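Local coordinates for protein thin, isoform D (Drosophila melanogaster, PDB 6XG7) that probably acts, when full-length, as a zinc-binding ubiquitin-protein ligase, and is represented here by its C-terminal NHL-repeat beta-propeller, a likely protein-binding domain, at residues Asp56-Val60 with Ile288-Gly292; Gly274-Phe280 with Asn301-Phe307; Trp143-Asp148 with His190-Val194. One frame throughout, in Å; residues are numbered along the deposited sequence.

The chain is a six-bladed NHL beta-propeller, and the three contacts sample different joints of its ring. Contact 1 links the first complete blade to the last one. Contact 2 sets the loop that enters the last blade against that blade's third strand, 303-306, where strand 33-36 pairs to close the ring. It includes the start of strand 279-288; contact 1 uses the turn after that strand's end. Their segments alternate along the chain, with centres about 18 Å apart. Contact 3 pairs the innermost strands of the third and fourth blades. It is nested inside the loop closed by contact 1 and precedes contact 2. Its centre lies about 16 Å and 23 Å from theirs.

Contact 1 of 3, residues Asp56-Val60 with Ile288-Gly292; sequences DNSIV and IMSNG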
loop_
_atom_site.group_PDB
_atom_site.type_symbol
_atom_site.label_atom_id
_atom_site.label_comp_id
_atom_site.label_asym_id
_atom_site.label_seq_id
_atom_site.Cartn_x
_atom_site.Cartn_y
_atom_site.Cartn_z
ATOM N N ASP A 56 9.906 -14.890 -1.701
ATOM C CA ASP A 56 9.472 -16.111 -1.035
ATOM C C ASP A 56 8.143 -15.914 -0.297
ATOM O O ASP A 56 7.869 -16.568 0.709
ATOM C CB ASP A 56 10.579 -16.605 -0.103
ATOM C CG ASP A 56 10.485 -18.066 0.184
ATOM O OD1 ASP A 56 9.784 -18.789 -0.559
ATOM O OD2 ASP A 56 11.128 -18.482 1.167
ATOM N N ASN A 57 7.300 -15.008 -0.804
ATOM C CA ASN A 57 5.995 -14.692 -0.212
ATOM C C ASN A 57 6.120 -14.247 1.238
ATOM O O ASN A 57 5.263 -14.538 2.077
ATOM C CB ASN A 57 4.988 -15.832 -0.382
ATOM C CG ASN A 57 4.418 -15.890 -1.786
ATOM O OD1 ASN A 57 4.247 -14.865 -2.442
ATOM N ND2 ASN A 57 4.123 -17.083 -2.251
ATOM N N SER A 58 7.171 -13.492 1.524
ATOM C CA SER A 58 7.293 -12.913 2.846
ATOM C C SER A 58 6.266 -11.803 3.018
ATOM O O SER A 58 5.831 -11.172 2.050
ATOM C CB SER A 58 8.695 -12.362 3.041
ATOM O OG SER A 58 8.936 -11.362 2.078
ATOM N N ILE A 59 5.871 -11.588 4.268
ATOM C CA ILE A 59 4.865 -10.605 4.649
ATOM C C ILE A 59 5.597 -9.467 5.340
ATOM O O ILE A 59 6.225 -9.665 6.390
ATOM C CB ILE A 59 3.822 -11.220 5.597
ATOM C CG1 ILE A 59 3.106 -12.376 4.909
ATOM C CG2 ILE A 59 2.847 -10.150 6.091
ATOM C CD1 ILE A 59 2.210 -13.201 5.839
ATOM N N VAL A 60 5.517 -8.276 4.758
ATOM C CA VAL A 60 6.292 -7.125 5.186
ATOM C C VAL A 60 5.316 -6.064 5.685
ATOM O O VAL A 60 4.438 -5.625 4.931
ATOM C CB VAL A 60 7.145 -6.599 4.019
ATOM C CG1 VAL A 60 7.943 -5.384 4.443
ATOM C CG2 VAL A 60 8.046 -7.722 3.477
ATOM N N ILE A 288 -0.813 -8.904 -2.265
ATOM C CA ILE A 288 -1.207 -10.175 -2.873
ATOM C C ILE A 288 0.028 -11.062 -3.036
ATOM O O ILE A 288 1.033 -10.639 -3.617
ATOM C CB ILE A 288 -1.968 -9.939 -4.203
ATOM C CG1 ILE A 288 -2.461 -11.230 -4.847
ATOM C CG2 ILE A 288 -1.156 -9.147 -5.200
ATOM C CD1 ILE A 288 -3.564 -11.888 -4.103
ATOM N N MET A 289 -0.033 -12.276 -2.484
ATOM C CA MET A 289 1.043 -13.247 -2.648
ATOM C C MET A 289 0.951 -13.901 -4.021
ATOM O O MET A 289 -0.073 -13.845 -4.701
ATOM C CB MET A 289 0.944 -14.370 -1.612
ATOM C CG MET A 289 1.310 -14.007 -0.175
ATOM S SD MET A 289 1.192 -15.428 0.937
ATOM C CE MET A 289 1.611 -14.708 2.506
ATOM N N SER A 290 2.029 -14.589 -4.399
ATOM C CA SER A 290 2.093 -15.217 -5.713
ATOM C C SER A 290 1.062 -16.320 -5.883
ATOM O O SER A 290 0.745 -16.680 -7.019
ATOM C CB SER A 290 3.494 -15.787 -5.955
ATOM O OG SER A 290 3.754 -16.884 -5.096
ATOM N N ASN A 291 0.544 -16.880 -4.796
ATOM C CA ASN A 291 -0.452 -17.943 -4.862
ATOM C C ASN A 291 -1.876 -17.416 -4.739
ATOM O O ASN A 291 -2.821 -18.210 -4.628
ATOM C CB ASN A 291 -0.187 -18.968 -3.759
ATOM C CG ASN A 291 -0.186 -18.340 -2.378
ATOM O OD1 ASN A 291 -0.685 -17.232 -2.178
ATOM N ND2 ASN A 291 0.371 -19.051 -1.415
ATOM N N GLY A 292 -2.053 -16.101 -4.742
ATOM C CA GLY A 292 -3.372 -15.525 -4.648
ATOM C C GLY A 292 -3.861 -15.249 -3.242
ATOM O O GLY A 292 -4.985 -14.777 -3.085
#
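A single side-chain amide, that of Asn-57, joins two hairpin turns 228 residues apart in sequence. Its OD1 accepts a hydrogen bond from the backbone, Ser-290 N to Asn-57 OD1 at 3.0 Å and nearly straight at 176°. Its other end donates, Asn-57 ND2 to Ser-290 OG at 2.9 Å. The fold is a six-bladed NHL beta-propeller, and these turns belong to the first and last blades, which are neighbours in the ring. Each turn connects the innermost strand of its blade to the second strand: residues 56-60 lead out of the turn into strand 58-63, and residues 288-292 link strands 279-288 and 294-298.

Asn-57 lies at a G1 beta bulge and has left-handed backbone angles (57/38). Its CA-to-CB bond points toward the other blade. Across from it, Met-289 to Gly-292 form a type I turn. Gly-292 ends the turn with positive phi, where a side chain would crowd the preceding carbonyl.

Below the polar pair the contact is apolar. Met-289, with chi2 and chi3 both t, reaches Ile-59, and the two also pack on Leu-295. Met-289 further touches Val-53. The contact is small, 218 Å² in all. The carbonyl Asn-57 O is buried here without a polar partner. Beside it, Ile-59 CG1 meets Met-289 CE at 3.7 Å.

Contact 2 of 3, residues Gly274-Phe280 with Asn301-Phe307; sequences GSGDSEF and NHRVQVF
Side chains of residues 301-307 donate hydrogen bonds to carbonyls of residues 274-280: Arg-303 NH2 to Gly-276 O (2.9 Å), Gln-305 NE2 to Glu-279 O (3.0 Å) and Asn-301 ND2 to Gly-274 O (3.3 Å). Arg-303 is extended (chi1 p, chi2 and chi3 t); its NE forms a salt bridge with Asp-298, which also takes Asn-301 ND2. Water 1 donates to Asp-277 OD1 (2.5 Å) and accepts a weak bond from Arg-303 NH1 (3.0 Å). Residues 274-280 form a loop closed by Gly-274 N to Phe-280 O (2.9 Å), with a type II turn from Gly-276 to Glu-279. In this NHL propeller the loop enters the last blade and lies against its third strand, 303-306. CA atoms of Ser-275 and Asn-301 are 6.5 Å apart, those of Ser-278 and Gln-305 7.7 Å. Gln-305, Phe-280 and Phe-307 have chi1 m. Gln-305 OE1 lies 3.3 Å from Phe-280 CD1, at the ring edge. The buried Phe-280 and Phe-307 rings meet obliquely, centroids 5.8 Å apart, planes at 69°.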
loop_
_atom_site.group_PDB
_atom_site.type_symbol
_atom_site.label_atom_id
_atom_site.label_comp_id
_atom_site.label_asym_id
_atom_site.label_seq_id
_atom_site.Cartn_x
_atom_site.Cartn_y
_atom_site.Cartn_z
ATOM N N GLY A 274 -16.016 -5.345 12.270
ATOM C CA GLY A 274 -15.901 -6.059 13.524
ATOM C C GLY A 274 -14.459 -6.387 13.843
ATOM O O GLY A 274 -13.544 -6.058 13.103
ATOM N N SER A 275 -14.284 -7.073 14.972
ATOM C CA SER A 275 -12.974 -7.509 15.440
ATOM C C SER A 275 -12.832 -9.026 15.428
ATOM O O SER A 275 -11.809 -9.553 15.886
ATOM C CB SER A 275 -12.690 -6.956 16.841
ATOM O OG SER A 275 -13.734 -7.281 17.738
ATOM N N GLY A 276 -13.819 -9.740 14.895
ATOM C CA GLY A 276 -13.775 -11.180 14.813
ATOM C C GLY A 276 -13.107 -11.653 13.539
ATOM O O GLY A 276 -12.564 -10.875 12.750
ATOM N N ASP A 277 -13.159 -12.962 13.343
ATOM C CA ASP A 277 -12.567 -13.552 12.152
ATOM C C ASP A 277 -13.230 -12.992 10.903
ATOM O O ASP A 277 -14.457 -12.898 10.812
ATOM C CB ASP A 277 -12.697 -15.075 12.180
ATOM C CG ASP A 277 -11.485 -15.752 12.785
ATOM O OD1 ASP A 277 -10.644 -15.047 13.385
ATOM O OD2 ASP A 277 -11.380 -16.994 12.655
ATOM N N SER A 278 -12.399 -12.568 9.947
ATOM C CA SER A 278 -12.857 -12.091 8.644
ATOM C C SER A 278 -13.652 -10.789 8.733
ATOM O O SER A 278 -14.421 -10.447 7.820
ATOM C CB SER A 278 -13.640 -13.188 7.907
ATOM O OG SER A 278 -12.932 -14.419 7.972
ATOM N N GLU A 279 -13.479 -10.051 9.819
ATOM C CA GLU A 279 -14.071 -8.739 9.993
ATOM C C GLU A 279 -12.948 -7.716 10.125
ATOM O O GLU A 279 -11.805 -8.058 10.441
ATOM C CB GLU A 279 -14.963 -8.706 11.236
ATOM C CG GLU A 279 -16.055 -9.744 11.208
ATOM C CD GLU A 279 -16.887 -9.775 12.483
ATOM O OE1 GLU A 279 -18.092 -10.084 12.385
ATOM O OE2 GLU A 279 -16.347 -9.508 13.584
ATOM N N PHE A 280 -13.290 -6.453 9.896
ATOM C CA PHE A 280 -12.312 -5.378 9.868
ATOM C C PHE A 280 -12.857 -4.154 10.594
ATOM O O PHE A 280 -14.066 -3.920 10.609
ATOM C CB PHE A 280 -12.037 -4.919 8.437
ATOM C CG PHE A 280 -11.663 -6.023 7.487
ATOM C CD1 PHE A 280 -10.562 -6.828 7.718
ATOM C CD2 PHE A 280 -12.385 -6.214 6.328
ATOM C CE1 PHE A 280 -10.201 -7.808 6.824
ATOM C CE2 PHE A 280 -12.033 -7.197 5.437
ATOM C CZ PHE A 280 -10.933 -7.990 5.682
ATOM N N ASN A 301 -7.566 -2.993 14.667
ATOM C CA ASN A 301 -7.410 -4.237 15.406
ATOM C C ASN A 301 -5.956 -4.689 15.497
ATOM O O ASN A 301 -5.681 -5.791 15.985
ATOM C CB ASN A 301 -8.258 -5.331 14.762
ATOM C CG ASN A 301 -9.734 -5.101 14.952
ATOM O OD1 ASN A 301 -10.184 -4.814 16.065
ATOM N ND2 ASN A 301 -10.502 -5.202 13.867
ATOM N N HIS A 302 -5.021 -3.859 15.039
ATOM C CA HIS A 302 -3.587 -4.098 15.200
ATOM C C HIS A 302 -3.177 -5.445 14.631
ATOM O O HIS A 302 -2.375 -6.169 15.228
ATOM C CB HIS A 302 -3.176 -3.997 16.666
ATOM C CG HIS A 302 -3.558 -2.708 17.301
ATOM N ND1 HIS A 302 -2.841 -1.549 17.120
ATOM C CD2 HIS A 302 -4.587 -2.398 18.121
ATOM C CE1 HIS A 302 -3.412 -0.576 17.810
ATOM N NE2 HIS A 302 -4.473 -1.068 18.426
ATOM N N ARG A 303 -3.720 -5.797 13.467
ATOM C CA ARG A 303 -3.472 -7.133 12.947
ATOM C C ARG A 303 -3.402 -7.111 11.428
ATOM O O ARG A 303 -3.852 -6.173 10.768
ATOM C CB ARG A 303 -4.536 -8.142 13.396
ATOM C CG ARG A 303 -5.927 -7.853 12.832
ATOM C CD ARG A 303 -6.958 -8.884 13.310
ATOM N NE ARG A 303 -8.302 -8.474 12.920
ATOM C CZ ARG A 303 -9.406 -9.161 13.217
ATOM N NH1 ARG A 303 -9.319 -10.317 13.858
ATOM N NH2 ARG A 303 -10.593 -8.710 12.874
ATOM N N VAL A 304 -2.814 -8.178 10.897
ATOM C CA VAL A 304 -2.816 -8.501 9.482
ATOM C C VAL A 304 -3.582 -9.805 9.341
ATOM O O VAL A 304 -3.341 -10.754 10.092
ATOM C CB VAL A 304 -1.384 -8.652 8.939
ATOM C CG1 VAL A 304 -1.429 -9.223 7.523
ATOM C CG2 VAL A 304 -0.666 -7.295 8.988
ATOM N N GLN A 305 -4.522 -9.837 8.404
ATOM C CA GLN A 305 -5.299 -11.031 8.103
ATOM C C GLN A 305 -4.982 -11.481 6.686
ATOM O O GLN A 305 -4.789 -10.654 5.792
ATOM C CB GLN A 305 -6.790 -10.745 8.231
ATOM C CG GLN A 305 -7.195 -10.399 9.653
ATOM C CD GLN A 305 -8.346 -9.433 9.706
ATOM O OE1 GLN A 305 -8.153 -8.229 9.566
ATOM N NE2 GLN A 305 -9.556 -9.948 9.906
ATOM N N VAL A 306 -4.921 -12.799 6.494
ATOM C CA VAL A 306 -4.554 -13.414 5.226
ATOM C C VAL A 306 -5.725 -14.269 4.763
ATOM O O VAL A 306 -6.245 -15.075 5.541
ATOM C CB VAL A 306 -3.275 -14.257 5.379
ATOM C CG1 VAL A 306 -2.816 -14.807 4.030
ATOM C CG2 VAL A 306 -2.174 -13.401 6.027
ATOM N N PHE A 307 -6.120 -14.105 3.493
ATOM C CA PHE A 307 -7.310 -14.748 2.939
ATOM C C PHE A 307 -7.046 -15.540 1.681
ATOM O O PHE A 307 -7.704 -16.561 1.463
ATOM C CB PHE A 307 -8.353 -13.697 2.556
ATOM C CG PHE A 307 -8.882 -12.915 3.705
ATOM C CD1 PHE A 307 -8.222 -11.786 4.161
ATOM C CD2 PHE A 307 -10.041 -13.319 4.349
ATOM C CE1 PHE A 307 -8.715 -11.067 5.245
ATOM C CE2 PHE A 307 -10.534 -12.603 5.424
ATOM C CZ PHE A 307 -9.874 -11.477 5.869
ATOM O OXT PHE A 307 -6.232 -15.155 0.840
HETATM O O HOH W 1 -10.229 -12.976 14.785
#

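Contact 3 of 3, residues Trp143-Asp148 with His190-Val194; sequences WGVTTD and HYIAV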
loop_
_atom_site.group_PDB
_atom_site.type_symbol
_atom_site.label_atom_id
_atom_site.label_comp_id
_atom_site.label_asym_id
_atom_site.label_seq_id
_atom_site.Cartn_x
_atom_site.Cartn_y
_atom_site.Cartn_z
ATOM N N TRP A 143 3.019 8.701 1.623
ATOM C CA TRP A 143 2.185 7.661 2.202
ATOM C C TRP A 143 2.448 6.338 1.483
ATOM O O TRP A 143 3.388 5.621 1.833
ATOM C CB TRP A 143 0.711 8.079 2.209
ATOM C CG TRP A 143 -0.093 7.321 3.242
ATOM C CD1 TRP A 143 -0.488 6.012 3.179
ATOM C CD2 TRP A 143 -0.563 7.812 4.500
ATOM N NE1 TRP A 143 -1.171 5.664 4.312
ATOM C CE2 TRP A 143 -1.234 6.745 5.139
ATOM C CE3 TRP A 143 -0.481 9.041 5.151
ATOM C CZ2 TRP A 143 -1.825 6.869 6.393
ATOM C CZ3 TRP A 143 -1.083 9.167 6.406
ATOM C CH2 TRP A 143 -1.753 8.090 7.000
ATOM N N GLY A 144 1.672 5.999 0.461
ATOM C CA GLY A 144 1.941 4.785 -0.278
ATOM C C GLY A 144 3.183 4.906 -1.143
ATOM O O GLY A 144 3.532 5.983 -1.643
ATOM N N VAL A 145 3.841 3.768 -1.346
ATOM C CA VAL A 145 5.008 3.671 -2.211
ATOM C C VAL A 145 4.977 2.319 -2.913
ATOM O O VAL A 145 4.556 1.309 -2.344
ATOM C CB VAL A 145 6.312 3.917 -1.413
ATOM C CG1 VAL A 145 6.523 2.856 -0.347
ATOM C CG2 VAL A 145 7.497 4.028 -2.348
ATOM N N THR A 146 5.388 2.311 -4.177
ATOM C CA THR A 146 5.504 1.067 -4.925
ATOM C C THR A 146 6.615 1.215 -5.958
ATOM O O THR A 146 7.183 2.298 -6.141
ATOM C CB THR A 146 4.163 0.672 -5.560
ATOM O OG1 THR A 146 4.218 -0.698 -5.981
ATOM C CG2 THR A 146 3.830 1.582 -6.745
ATOM N N THR A 147 6.925 0.111 -6.629
ATOM C CA THR A 147 7.978 0.087 -7.636
ATOM C C THR A 147 7.507 -0.681 -8.863
ATOM O O THR A 147 6.579 -1.491 -8.802
ATOM C CB THR A 147 9.293 -0.534 -7.114
ATOM O OG1 THR A 147 9.156 -1.955 -6.966
ATOM C CG2 THR A 147 9.716 0.110 -5.803
ATOM N N ASP A 148 8.161 -0.417 -9.985
ATOM C CA ASP A 148 7.884 -1.139 -11.222
ATOM C C ASP A 148 9.011 -2.121 -11.560
ATOM O O ASP A 148 9.995 -2.264 -10.824
ATOM C CB ASP A 148 7.551 -0.177 -12.364
ATOM C CG ASP A 148 8.738 0.647 -12.835
ATOM O OD1 ASP A 148 9.889 0.321 -12.509
ATOM O OD2 ASP A 148 8.505 1.632 -13.570
ATOM N N HIS A 190 -3.775 8.015 -0.879
ATOM C CA HIS A 190 -3.043 7.268 0.136
ATOM C C HIS A 190 -2.146 6.176 -0.436
ATOM O O HIS A 190 -0.963 6.153 -0.126
ATOM C CB HIS A 190 -3.989 6.667 1.185
ATOM C CG HIS A 190 -4.493 7.656 2.188
ATOM N ND1 HIS A 190 -5.470 8.576 1.890
ATOM C CD2 HIS A 190 -4.144 7.886 3.475
ATOM C CE1 HIS A 190 -5.722 9.316 2.958
ATOM N NE2 HIS A 190 -4.931 8.914 3.935
ATOM N N TYR A 191 -2.680 5.230 -1.196
ATOM C CA TYR A 191 -1.910 4.075 -1.617
ATOM C C TYR A 191 -1.865 3.956 -3.134
ATOM O O TYR A 191 -2.605 4.626 -3.868
ATOM C CB TYR A 191 -2.451 2.802 -0.952
ATOM C CG TYR A 191 -2.217 2.741 0.541
ATOM C CD1 TYR A 191 -1.032 2.236 1.057
ATOM C CD2 TYR A 191 -3.190 3.169 1.448
ATOM C CE1 TYR A 191 -0.816 2.162 2.423
ATOM C CE2 TYR A 191 -2.976 3.101 2.826
ATOM C CZ TYR A 191 -1.787 2.591 3.304
ATOM O OH TYR A 191 -1.543 2.499 4.660
ATOM N N ILE A 192 -0.954 3.098 -3.596
ATOM C CA ILE A 192 -0.574 3.064 -5.001
ATOM C C ILE A 192 -0.068 1.679 -5.377
ATOM O O ILE A 192 0.537 0.965 -4.574
ATOM C CB ILE A 192 0.477 4.177 -5.280
ATOM C CG1 ILE A 192 0.806 4.326 -6.762
ATOM C CG2 ILE A 192 1.750 3.940 -4.447
ATOM C CD1 ILE A 192 1.541 5.643 -7.018
ATOM N N ALA A 193 -0.283 1.318 -6.638
ATOM C CA ALA A 193 0.216 0.075 -7.207
ATOM C C ALA A 193 0.511 0.335 -8.676
ATOM O O ALA A 193 -0.094 1.206 -9.294
ATOM C CB ALA A 193 -0.801 -1.060 -7.067
ATOM N N VAL A 194 1.451 -0.410 -9.233
ATOM C CA VAL A 194 1.793 -0.303 -10.647
ATOM C C VAL A 194 1.705 -1.693 -11.268
ATOM O O VAL A 194 2.322 -2.643 -10.774
ATOM C CB VAL A 194 3.188 0.312 -10.866
ATOM C CG1 VAL A 194 3.512 0.379 -12.349
ATOM C CG2 VAL A 194 3.250 1.705 -10.291
HETATM O O HOH W 2 2.606 -2.378 -7.452
#
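Trp-143 lays one face of its indole against the edge of the His-190 ring, with side-chain atoms Trp-143 CE2 and His-190 CD2 3.5 Å apart. The same indole turns its edge to the face of Tyr-191. Both pairs are T-shaped, with planes at 73° and 86°, so the three residues form an aromatic cluster. Trp-143 NE1 also donates a weak hydrogen bond to Tyr-191 OH at 3.2 Å. That hydroxyl has a stronger partner in Glu-284, while His-190 ND1 bonds Ser-205.

The segments lie on the innermost strands of two adjacent blades of the NHL propeller. They run parallel, at 10°, with axes 4.9 Å apart at closest. Gly-144 faces Tyr-191, with CA atoms 4.1 Å apart. A CB on Gly-144 would clash with His-190 O, so glycine permits this approach. One backbone bond joins the strands, Gly-144 N to His-190 O at 2.7 Å.

Further along, the strands diverge and side chains fill the gap. Ile-192 CG2 lies 3.7 Å from Gly-144 C, and Thr-146 CG2 meets Val-194 CG2 at 3.6 Å. Water 2 bridges Thr-146 OG1 at 2.8 Å and Val-194 N at 2.9 Å, joining a threonine hydroxyl to the other strand's backbone. With one direct main-chain bond, the two strands do not form a continuous sheet, and the joint relies largely on side-chain packing and this water.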